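Local structure of methyltransferase domain-containing protein (Deinococcus radiodurans, 3M33) at residues A[124-129]-A[151-156]; A[157-162]-A[213-218]; A[115-120]-A[138-143]; A[109-114]-A[131-136]. The protein is of unknown function but is probably a methyltransferase, likely dependent on S-adenosylmethionine. All blocks are in the same frame, centred on the assembly; numbering follows the deposited sequence.

All four contacts lie in one mixed sheet and the helices after its strands. Strand 112-118 runs through contacts 4 and 3, then helix 128-131 (contact 1) leads back to strand 136-142, which pairs with it in contact 3; the segments of contacts 1, 3 and 4 alternate along the chain, and contact 2 comes after them. There, beyond helix 149-156 of contact 1, strand 160-173 meets strand 204-216. Contacts 1 and 2 are closest, their centres about 9 Å apart, while those of contacts 3 and 4 lie about 16 Å apart. Strand 204-216, reversed between strands 160-173 and 136-142, is consistent with the class I methyltransferase fold, and contact 3 lies near the centre of the chain.

Contact 1 (A[124-129]-A[151-156]); sequences VILRLP and PERLAA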
# COMPACT_ATOMS: atom_id res chain seq x y z
N VAL A 124 -4.49 3.63 10.78
CA VAL A 124 -3.50 4.61 11.21
C VAL A 124 -4.08 6.03 11.10
O VAL A 124 -3.64 6.94 11.78
CB VAL A 124 -2.20 4.52 10.39
CG1 VAL A 124 -2.46 4.82 8.91
CG2 VAL A 124 -1.18 5.48 10.94
N ILE A 125 -5.09 6.20 10.25
CA ILE A 125 -5.73 7.50 10.06
C ILE A 125 -6.26 8.02 11.39
O ILE A 125 -6.15 9.20 11.71
CB ILE A 125 -6.88 7.41 9.02
CG1 ILE A 125 -6.31 7.20 7.62
CG2 ILE A 125 -7.73 8.70 9.03
CD1 ILE A 125 -7.36 6.85 6.57
N LEU A 126 -6.80 7.11 12.20
CA LEU A 126 -7.40 7.50 13.46
C LEU A 126 -6.34 7.88 14.50
O LEU A 126 -6.66 8.48 15.52
CB LEU A 126 -8.33 6.40 13.96
CG LEU A 126 -9.52 6.16 13.03
CD1 LEU A 126 -10.36 4.95 13.48
CD2 LEU A 126 -10.38 7.43 12.97
N ARG A 127 -5.08 7.55 14.23
CA ARG A 127 -3.99 7.98 15.12
C ARG A 127 -3.29 9.25 14.63
O ARG A 127 -2.31 9.71 15.25
CB ARG A 127 -2.96 6.85 15.29
CG ARG A 127 -3.56 5.48 15.54
CD ARG A 127 -4.40 5.49 16.83
NE ARG A 127 -3.56 5.74 18.00
CZ ARG A 127 -2.91 4.78 18.66
NH1 ARG A 127 -3.01 3.52 18.25
NH2 ARG A 127 -2.16 5.09 19.72
N LEU A 128 -3.77 9.84 13.54
CA LEU A 128 -3.12 11.04 12.98
C LEU A 128 -2.95 12.20 13.99
O LEU A 128 -1.91 12.86 14.00
CB LEU A 128 -3.81 11.52 11.68
CG LEU A 128 -3.51 10.65 10.46
CD1 LEU A 128 -4.34 11.06 9.25
CD2 LEU A 128 -2.03 10.69 10.15
N PRO A 129 -3.97 12.44 14.84
CA PRO A 129 -3.78 13.47 15.87
C PRO A 129 -2.56 13.20 16.75
O PRO A 129 -1.95 14.15 17.24
CB PRO A 129 -5.07 13.37 16.70
CG PRO A 129 -6.10 12.83 15.73
CD PRO A 129 -5.32 11.85 14.87
N PRO A 151 -11.82 8.11 3.38
CA PRO A 151 -12.50 9.41 3.53
C PRO A 151 -13.29 9.51 4.84
O PRO A 151 -13.23 10.56 5.48
CB PRO A 151 -13.43 9.47 2.31
CG PRO A 151 -12.75 8.61 1.29
CD PRO A 151 -12.14 7.48 2.08
N GLU A 152 -14.02 8.46 5.22
CA GLU A 152 -14.77 8.46 6.49
C GLU A 152 -13.84 8.67 7.67
O GLU A 152 -14.11 9.48 8.57
CB GLU A 152 -15.54 7.15 6.68
CG GLU A 152 -16.62 6.86 5.63
CD GLU A 152 -17.12 5.41 5.67
OE1 GLU A 152 -16.61 4.63 6.51
OE2 GLU A 152 -18.01 5.06 4.86
N ARG A 153 -12.74 7.93 7.71
CA ARG A 153 -11.84 8.05 8.85
C ARG A 153 -11.15 9.41 8.88
O ARG A 153 -10.94 9.98 9.94
CB ARG A 153 -10.85 6.90 8.91
CG ARG A 153 -11.49 5.65 9.48
CD ARG A 153 -10.72 4.40 9.17
NE ARG A 153 -11.30 3.28 9.87
CZ ARG A 153 -10.79 2.05 9.90
NH1 ARG A 153 -9.67 1.79 9.22
NH2 ARG A 153 -11.39 1.09 10.59
N LEU A 154 -10.83 9.94 7.71
CA LEU A 154 -10.21 11.27 7.65
C LEU A 154 -11.21 12.34 8.10
O LEU A 154 -10.83 13.29 8.80
CB LEU A 154 -9.66 11.56 6.24
CG LEU A 154 -8.38 10.83 5.81
CD1 LEU A 154 -8.25 10.88 4.31
CD2 LEU A 154 -7.14 11.43 6.46
N ALA A 155 -12.47 12.21 7.70
CA ALA A 155 -13.51 13.12 8.21
C ALA A 155 -13.56 13.03 9.74
O ALA A 155 -13.61 14.04 10.43
CB ALA A 155 -14.90 12.81 7.61
N ALA A 156 -13.53 11.81 10.25
CA ALA A 156 -13.64 11.61 11.70
C ALA A 156 -12.54 12.30 12.51
O ALA A 156 -12.76 12.67 13.66
CB ALA A 156 -13.72 10.11 12.03
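The guanidinium of Arg153 is the flat group here, and Leu126 meets it on a slant, CD1 of Leu126 coming to 4.1 Å from NE of Arg153. The arginine chain is extended from CG to NE (chi2 162°) and crosses the leucine at about a right angle, laying its CG against CG and CD2 of Leu126. An arginine suits this border because its aliphatic stem can pack while its end stays polar; the side chain comes within about 4 Å of a bound sulfate, probably from the crystallisation liquor. Deeper in, Ile125 carries the contact. Its CG2 stands anti to the backbone N and presses on the helix 149-156 backbone, 3.5 Å from the carbonyl carbon of Arg153 and 3.6 Å from N of Leu154. The same methyl lies 3.8 Å from CD2 of Leu154, which it meets crosswise. Beyond it, CD1 of Leu128 reaches that CD2 at 4.0 Å, so one leucine branch is shared by two partners. Phe138 of the central sheet and Trp159 touch Leu128 and Leu154, while Ile125 also rests on Phe138. The contact thus joins the chain segments that follow two adjacent strands. It is held by van der Waals contact, without polar bonds between the segments, with buried branched aliphatics toward the sheet and partly exposed Arg153 and exposed Leu126 at the border.

Contact 2 (A[157-162]-A[213-218]); sequences VGWDIV and VLARQL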
# COMPACT_ATOMS: atom_id res chain seq x y z
N VAL A 157 -11.35 12.49 11.94
CA VAL A 157 -10.30 13.20 12.67
C VAL A 157 -10.14 14.64 12.20
O VAL A 157 -9.16 15.30 12.53
CB VAL A 157 -8.93 12.47 12.64
CG1 VAL A 157 -8.99 11.18 13.45
CG2 VAL A 157 -8.48 12.21 11.20
N GLY A 158 -11.10 15.13 11.43
CA GLY A 158 -11.08 16.51 10.96
C GLY A 158 -9.99 16.84 9.96
O GLY A 158 -9.46 17.95 9.96
N TRP A 159 -9.64 15.88 9.11
CA TRP A 159 -8.66 16.11 8.04
C TRP A 159 -9.34 16.37 6.69
O TRP A 159 -10.42 15.85 6.43
CB TRP A 159 -7.70 14.91 7.94
CG TRP A 159 -6.58 14.99 8.95
CD1 TRP A 159 -6.71 15.27 10.29
CD2 TRP A 159 -5.18 14.82 8.70
NE1 TRP A 159 -5.47 15.28 10.88
CE2 TRP A 159 -4.52 15.01 9.93
CE3 TRP A 159 -4.42 14.54 7.56
CZ2 TRP A 159 -3.13 14.92 10.06
CZ3 TRP A 159 -3.05 14.45 7.68
CH2 TRP A 159 -2.42 14.64 8.92
N ASP A 160 -8.69 17.15 5.83
CA ASP A 160 -9.24 17.47 4.52
C ASP A 160 -8.55 16.68 3.41
O ASP A 160 -7.33 16.53 3.41
CB ASP A 160 -9.05 18.95 4.21
CG ASP A 160 -9.70 19.84 5.23
OD1 ASP A 160 -10.94 19.82 5.32
OD2 ASP A 160 -8.96 20.57 5.94
N ILE A 161 -9.33 16.22 2.44
CA ILE A 161 -8.75 15.62 1.25
C ILE A 161 -8.31 16.73 0.31
O ILE A 161 -9.09 17.62 -0.01
CB ILE A 161 -9.74 14.67 0.57
CG1 ILE A 161 -9.99 13.45 1.46
CG2 ILE A 161 -9.22 14.23 -0.79
CD1 ILE A 161 -11.05 12.52 0.92
N VAL A 162 -7.06 16.72 -0.11
CA VAL A 162 -6.60 17.74 -1.05
C VAL A 162 -6.45 17.18 -2.47
O VAL A 162 -6.46 17.92 -3.43
CB VAL A 162 -5.32 18.48 -0.57
CG1 VAL A 162 -5.54 19.10 0.81
CG2 VAL A 162 -4.15 17.56 -0.55
N VAL A 213 -5.45 8.84 -2.30
CA VAL A 213 -5.94 9.90 -1.44
C VAL A 213 -4.76 10.64 -0.82
O VAL A 213 -3.88 10.03 -0.21
CB VAL A 213 -6.85 9.34 -0.30
CG1 VAL A 213 -7.23 10.42 0.68
CG2 VAL A 213 -8.10 8.70 -0.87
N LEU A 214 -4.72 11.95 -1.01
CA LEU A 214 -3.78 12.80 -0.29
C LEU A 214 -4.62 13.72 0.59
O LEU A 214 -5.56 14.36 0.10
CB LEU A 214 -2.96 13.62 -1.28
CG LEU A 214 -1.95 14.62 -0.70
CD1 LEU A 214 -0.89 13.85 0.06
CD2 LEU A 214 -1.30 15.44 -1.81
N ALA A 215 -4.31 13.76 1.87
CA ALA A 215 -5.10 14.55 2.81
C ALA A 215 -4.19 15.38 3.71
O ALA A 215 -2.99 15.09 3.83
CB ALA A 215 -5.97 13.62 3.66
N ARG A 216 -4.75 16.39 4.34
CA ARG A 216 -4.00 17.19 5.29
C ARG A 216 -5.00 17.95 6.16
O ARG A 216 -6.16 18.14 5.77
CB ARG A 216 -3.05 18.12 4.55
CG ARG A 216 -3.13 19.58 4.94
CD ARG A 216 -2.55 20.47 3.83
NE ARG A 216 -1.11 20.64 3.95
CZ ARG A 216 -0.38 21.36 3.11
NH1 ARG A 216 -0.97 21.98 2.09
NH2 ARG A 216 0.93 21.47 3.29
N GLN A 217 -4.58 18.35 7.36
CA GLN A 217 -5.48 19.15 8.17
C GLN A 217 -5.25 20.62 7.88
O GLN A 217 -4.23 21.18 8.28
CB GLN A 217 -5.33 18.87 9.65
CG GLN A 217 -6.42 19.53 10.46
CD GLN A 217 -6.43 19.08 11.90
OE1 GLN A 217 -5.42 19.18 12.60
NE2 GLN A 217 -7.57 18.59 12.36
N LEU A 218 -6.18 21.23 7.15
CA LEU A 218 -6.10 22.65 6.82
C LEU A 218 -6.67 23.47 7.97
O LEU A 218 -6.14 24.53 8.30
CB LEU A 218 -6.88 22.94 5.54
CG LEU A 218 -6.51 22.15 4.28
CD1 LEU A 218 -7.67 22.11 3.31
CD2 LEU A 218 -5.28 22.75 3.63
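Asp160 and Arg216 face each other as a hydrogen-bonded antiparallel pair, each N bonded to the other's O at 2.7 Å. Ile161 and Ala215 follow as a non-hydrogen-bonded pair, and Val162 N bonds to Leu214 O. Strands 160-173 and 204-216 form an antiparallel pair toward one side of the mixed sheet, consistent with the reversed strand of class I methyltransferases; their short segments run at 128° and are strongly twisted. Before them, Gly158 is the C-prime residue of a Schellman motif that ends helix 149-156, and its positive phi favours a residue without a side chain. Trp159 then turns its indole into the space between strand and helices. CB of Gln217 sits over the five-membered ring, 3.8 Å from its centroid and 10° off the normal, a CH-pi contact. The backbone between Arg216 and Gln217 lies on the same face nearer the rim, and Ala215 O is at the edge. Leu128, Leu154 and Phe138 also touch this large, buried ring. An alanine here would probably open a gap beside Leu128 and Phe138 and leave Gln217 CB without the ring it covers. CG1 of Ile161 packs obliquely against CG1 of Val213; pointing the opposite way, Val162 brings its CG2 to 3.7 Å from CG of Leu214. Gln217 is extended, with CG anti to the backbone N (chi1 -171°), and its NE2 bonds to Gly158 O from above the carbonyl plane. At the last modelled residue, OD2 of Asp160 accepts the N-H of Leu218 at 3.1 Å, nearly along its own C-O axis.

Contact 3 (A[115-120]-A[138-143]); sequences IVSRRG and FLYVGP. With SO4 (sulfate ion), chain F.
Arg119 and Pro143, just past the ends of two parallel strands, meet beside a bound sulfate. Arg119 has a left-handed backbone (phi 60°), unusual for a residue with a side chain, and its chain bends at chi3 (66°) to present its guanidinium edge to the ion. NE and NH2 both donate to O1 of the sulfate, probably from the crystallisation liquor, at short modelled distances of 2.6 and 2.5 Å. CB of Pro143 lies 3.3 Å from that oxygen. NH1 forms a salt bridge with Glu35, which also pairs with Arg118; Arg118 forms salt bridges with Asp62 and Asp39 as well. A leucine in place of Arg119 would probably leave sulfate O1 without these two donors and strip Glu35 of one arginine partner.

Behind this end the strands run side by side, 3° apart, joined by four backbone hydrogen bonds, from Leu139 N to Ile115 O at one end to Arg119 N to Val141 O at the other. Val116 and Leu139 lie alongside on one face, where Arg118 CG is 3.8 Å from Val141 CG1. On the other, Ile115 CG2 meets the edge of the Phe138 ring at CD1, 3.8 Å away. A water joins Gly120 O to Tyr140 OH. Gly120 suits its place because a CB would clash with Ser117 OG. The strand pair thus ends in a cluster of arginines and acids that holds a sulfate here; in class I methyltransferases the active site usually lies at these strand ends, so this may be near it.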
# COMPACT_ATOMS: atom_id res chain seq x y z
N ILE A 115 2.67 10.82 6.56
CA ILE A 115 2.29 9.46 6.93
C ILE A 115 1.83 8.81 5.65
O ILE A 115 0.93 9.30 4.98
CB ILE A 115 1.16 9.43 7.98
CG1 ILE A 115 1.64 10.02 9.31
CG2 ILE A 115 0.68 8.02 8.20
CD1 ILE A 115 1.72 11.54 9.30
N VAL A 116 2.46 7.71 5.28
CA VAL A 116 2.20 7.13 3.98
C VAL A 116 1.81 5.65 4.10
O VAL A 116 2.28 4.94 5.00
CB VAL A 116 3.40 7.31 3.05
CG1 VAL A 116 4.59 6.56 3.58
CG2 VAL A 116 3.06 6.82 1.66
N SER A 117 0.93 5.19 3.22
CA SER A 117 0.55 3.78 3.22
C SER A 117 0.21 3.30 1.83
O SER A 117 -0.77 3.77 1.24
CB SER A 117 -0.65 3.57 4.14
OG SER A 117 -1.11 2.23 4.06
N ARG A 118 1.01 2.37 1.31
CA ARG A 118 0.71 1.80 0.01
C ARG A 118 -0.08 0.52 0.21
O ARG A 118 0.49 -0.52 0.51
CB ARG A 118 2.00 1.52 -0.79
CG ARG A 118 1.72 0.97 -2.21
CD ARG A 118 2.97 0.36 -2.89
NE ARG A 118 4.06 1.33 -3.07
CZ ARG A 118 4.21 2.12 -4.13
NH1 ARG A 118 3.33 2.10 -5.14
NH2 ARG A 118 5.25 2.95 -4.19
N ARG A 119 -1.40 0.61 0.11
CA ARG A 119 -2.27 -0.56 0.27
C ARG A 119 -2.11 -1.19 1.66
O ARG A 119 -2.31 -2.39 1.85
CB ARG A 119 -1.99 -1.58 -0.84
CG ARG A 119 -2.24 -0.98 -2.25
CD ARG A 119 -1.51 -1.74 -3.38
NE ARG A 119 -2.00 -3.09 -3.57
CZ ARG A 119 -1.86 -3.81 -4.69
NH1 ARG A 119 -1.25 -3.30 -5.77
NH2 ARG A 119 -2.36 -5.05 -4.74
N GLY A 120 -1.75 -0.36 2.62
CA GLY A 120 -1.48 -0.81 3.97
C GLY A 120 -2.64 -0.51 4.89
O GLY A 120 -3.76 -0.33 4.42
N PHE A 138 -1.18 13.09 4.71
CA PHE A 138 -1.36 11.65 4.77
C PHE A 138 -1.53 11.19 3.33
O PHE A 138 -2.36 11.74 2.61
CB PHE A 138 -2.64 11.31 5.56
CG PHE A 138 -3.08 9.87 5.42
CD1 PHE A 138 -2.41 8.86 6.10
CD2 PHE A 138 -4.15 9.53 4.61
CE1 PHE A 138 -2.81 7.52 5.96
CE2 PHE A 138 -4.56 8.21 4.47
CZ PHE A 138 -3.88 7.19 5.15
N LEU A 139 -0.77 10.20 2.90
CA LEU A 139 -0.83 9.74 1.53
C LEU A 139 -1.14 8.24 1.48
O LEU A 139 -0.45 7.43 2.12
CB LEU A 139 0.50 10.05 0.81
CG LEU A 139 0.64 9.49 -0.61
CD1 LEU A 139 -0.41 10.13 -1.52
CD2 LEU A 139 2.04 9.71 -1.15
N TYR A 140 -2.15 7.87 0.70
CA TYR A 140 -2.61 6.47 0.64
C TYR A 140 -2.99 6.04 -0.78
O TYR A 140 -3.52 6.83 -1.56
CB TYR A 140 -3.82 6.30 1.56
CG TYR A 140 -4.55 4.97 1.44
CD1 TYR A 140 -4.12 3.85 2.15
CD2 TYR A 140 -5.69 4.84 0.65
CE1 TYR A 140 -4.79 2.63 2.06
CE2 TYR A 140 -6.38 3.62 0.56
CZ TYR A 140 -5.91 2.52 1.27
OH TYR A 140 -6.55 1.30 1.19
N VAL A 141 -2.71 4.79 -1.12
CA VAL A 141 -3.33 4.19 -2.30
C VAL A 141 -3.93 2.84 -1.92
O VAL A 141 -3.28 2.02 -1.27
CB VAL A 141 -2.37 4.08 -3.52
CG1 VAL A 141 -1.21 3.14 -3.24
CG2 VAL A 141 -3.16 3.57 -4.75
N GLY A 142 -5.18 2.61 -2.31
CA GLY A 142 -5.89 1.40 -1.92
C GLY A 142 -6.01 0.49 -3.11
O GLY A 142 -5.94 0.96 -4.23
N PRO A 143 -6.23 -0.81 -2.88
CA PRO A 143 -6.17 -1.77 -3.98
C PRO A 143 -7.51 -1.94 -4.72
O PRO A 143 -7.68 -2.92 -5.43
CB PRO A 143 -5.80 -3.07 -3.27
CG PRO A 143 -6.45 -2.94 -1.92
CD PRO A 143 -6.50 -1.46 -1.59
S SO4 F . -3.68 -5.73 -1.22
O1 SO4 F . -3.25 -4.99 -2.39
O2 SO4 F . -2.96 -7.01 -1.18
O3 SO4 F . -3.41 -4.95 -0.02
O4 SO4 F . -5.12 -5.99 -1.29
O HOH W 1 -5.31 -0.68 2.10

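Contact 4 (A[109-114]-A[131-136]); sequences GAPFGL and LAAPDA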
# COMPACT_ATOMS: atom_id res chain seq x y z
N GLY A 109 9.07 8.25 17.38
CA GLY A 109 9.64 9.52 16.96
C GLY A 109 8.69 10.52 16.33
O GLY A 109 9.14 11.41 15.61
N ALA A 110 7.39 10.38 16.58
CA ALA A 110 6.43 11.42 16.22
C ALA A 110 6.96 12.76 16.75
O ALA A 110 7.69 12.78 17.74
CB ALA A 110 5.05 11.12 16.81
N PRO A 111 6.58 13.88 16.10
CA PRO A 111 5.58 14.00 15.04
C PRO A 111 6.20 13.83 13.66
O PRO A 111 7.42 13.95 13.50
CB PRO A 111 5.07 15.44 15.19
CG PRO A 111 6.16 16.17 15.95
CD PRO A 111 7.23 15.18 16.36
N PHE A 112 5.36 13.54 12.66
CA PHE A 112 5.83 13.31 11.30
C PHE A 112 5.20 14.31 10.33
O PHE A 112 4.07 14.76 10.53
CB PHE A 112 5.48 11.88 10.87
CG PHE A 112 6.14 10.82 11.69
CD1 PHE A 112 7.45 10.42 11.42
CD2 PHE A 112 5.45 10.21 12.74
CE1 PHE A 112 8.06 9.43 12.18
CE2 PHE A 112 6.06 9.21 13.50
CZ PHE A 112 7.37 8.82 13.23
N GLY A 113 5.94 14.67 9.28
CA GLY A 113 5.39 15.54 8.25
C GLY A 113 4.66 14.76 7.16
O GLY A 113 3.87 15.32 6.39
N LEU A 114 4.92 13.47 7.07
CA LEU A 114 4.23 12.62 6.11
C LEU A 114 3.91 11.25 6.71
O LEU A 114 4.78 10.60 7.30
CB LEU A 114 5.07 12.46 4.83
CG LEU A 114 4.51 11.56 3.72
CD1 LEU A 114 3.26 12.18 3.13
CD2 LEU A 114 5.56 11.34 2.63
N LEU A 131 0.18 11.47 15.66
CA LEU A 131 1.35 11.19 14.83
C LEU A 131 1.82 12.37 13.99
O LEU A 131 3.01 12.47 13.68
CB LEU A 131 1.06 10.00 13.90
CG LEU A 131 0.84 8.65 14.57
CD1 LEU A 131 0.43 7.64 13.54
CD2 LEU A 131 2.12 8.21 15.26
N ALA A 132 0.90 13.25 13.63
CA ALA A 132 1.18 14.29 12.64
C ALA A 132 1.65 15.63 13.21
O ALA A 132 1.05 16.16 14.14
CB ALA A 132 -0.04 14.51 11.73
N ALA A 133 2.72 16.16 12.63
CA ALA A 133 3.10 17.55 12.86
C ALA A 133 2.03 18.40 12.20
O ALA A 133 1.27 17.90 11.37
CB ALA A 133 4.45 17.83 12.24
N PRO A 134 1.97 19.70 12.55
CA PRO A 134 1.03 20.59 11.85
C PRO A 134 1.44 20.71 10.38
O PRO A 134 2.63 20.78 10.07
CB PRO A 134 1.23 21.94 12.55
CG PRO A 134 1.96 21.63 13.84
CD PRO A 134 2.80 20.42 13.53
N ASP A 135 0.45 20.73 9.49
CA ASP A 135 0.73 20.78 8.06
C ASP A 135 1.31 19.48 7.49
O ASP A 135 1.87 19.48 6.40
CB ASP A 135 1.67 21.94 7.73
CG ASP A 135 1.16 23.26 8.27
OD1 ASP A 135 -0.07 23.36 8.51
OD2 ASP A 135 1.98 24.17 8.47
N ALA A 136 1.19 18.39 8.23
CA ALA A 136 1.57 17.07 7.72
C ALA A 136 0.59 16.66 6.63
O ALA A 136 -0.55 17.14 6.60
CB ALA A 136 1.56 16.05 8.84
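Pro111 and Ala133 meet bump against bump: CB of the proline ring is 3.8 Å from CB of Ala133 and 3.5 Å from its N. The peptide before Pro111 is cis, a bend that proline tolerates better than other residues. Next to it, the Phe112 carbonyl projects into a hollow between two methyls, with Ala133 CB 3.5 Å and Ala136 CB 3.3 Å from its O. The small alanines allow this approach, and Ala133 N bonds to the same oxygen at 2.9 Å. Gly113 follows closely, its O 3.2 Å from CA of Ala136. The type II turn from Ala133 to Ala136 brings the second methyl back; Pro134 suits its first corner, and Asp135 takes the positive phi (71°) at the next.

On the other side, Leu131 O lies near the plane of the Phe112 ring at its edge and accepts the Phe112 N-H. CD2 of Leu131 fills the notch between CB of Ala110 and CE2 of Phe112, 4.4 Å from each. Gly109 O stands over one ring face toward the rim, while strands 51-55 and 72-77 supply further partners for the large aromatic. Phe112 and Ala132 form a single parallel bridge, their side chains diverging. The contact lies at the start of two parallel neighbours linked through helix 128-131, a beta-alpha-beta crossover, consistent with a Rossmann-like methyltransferase domain.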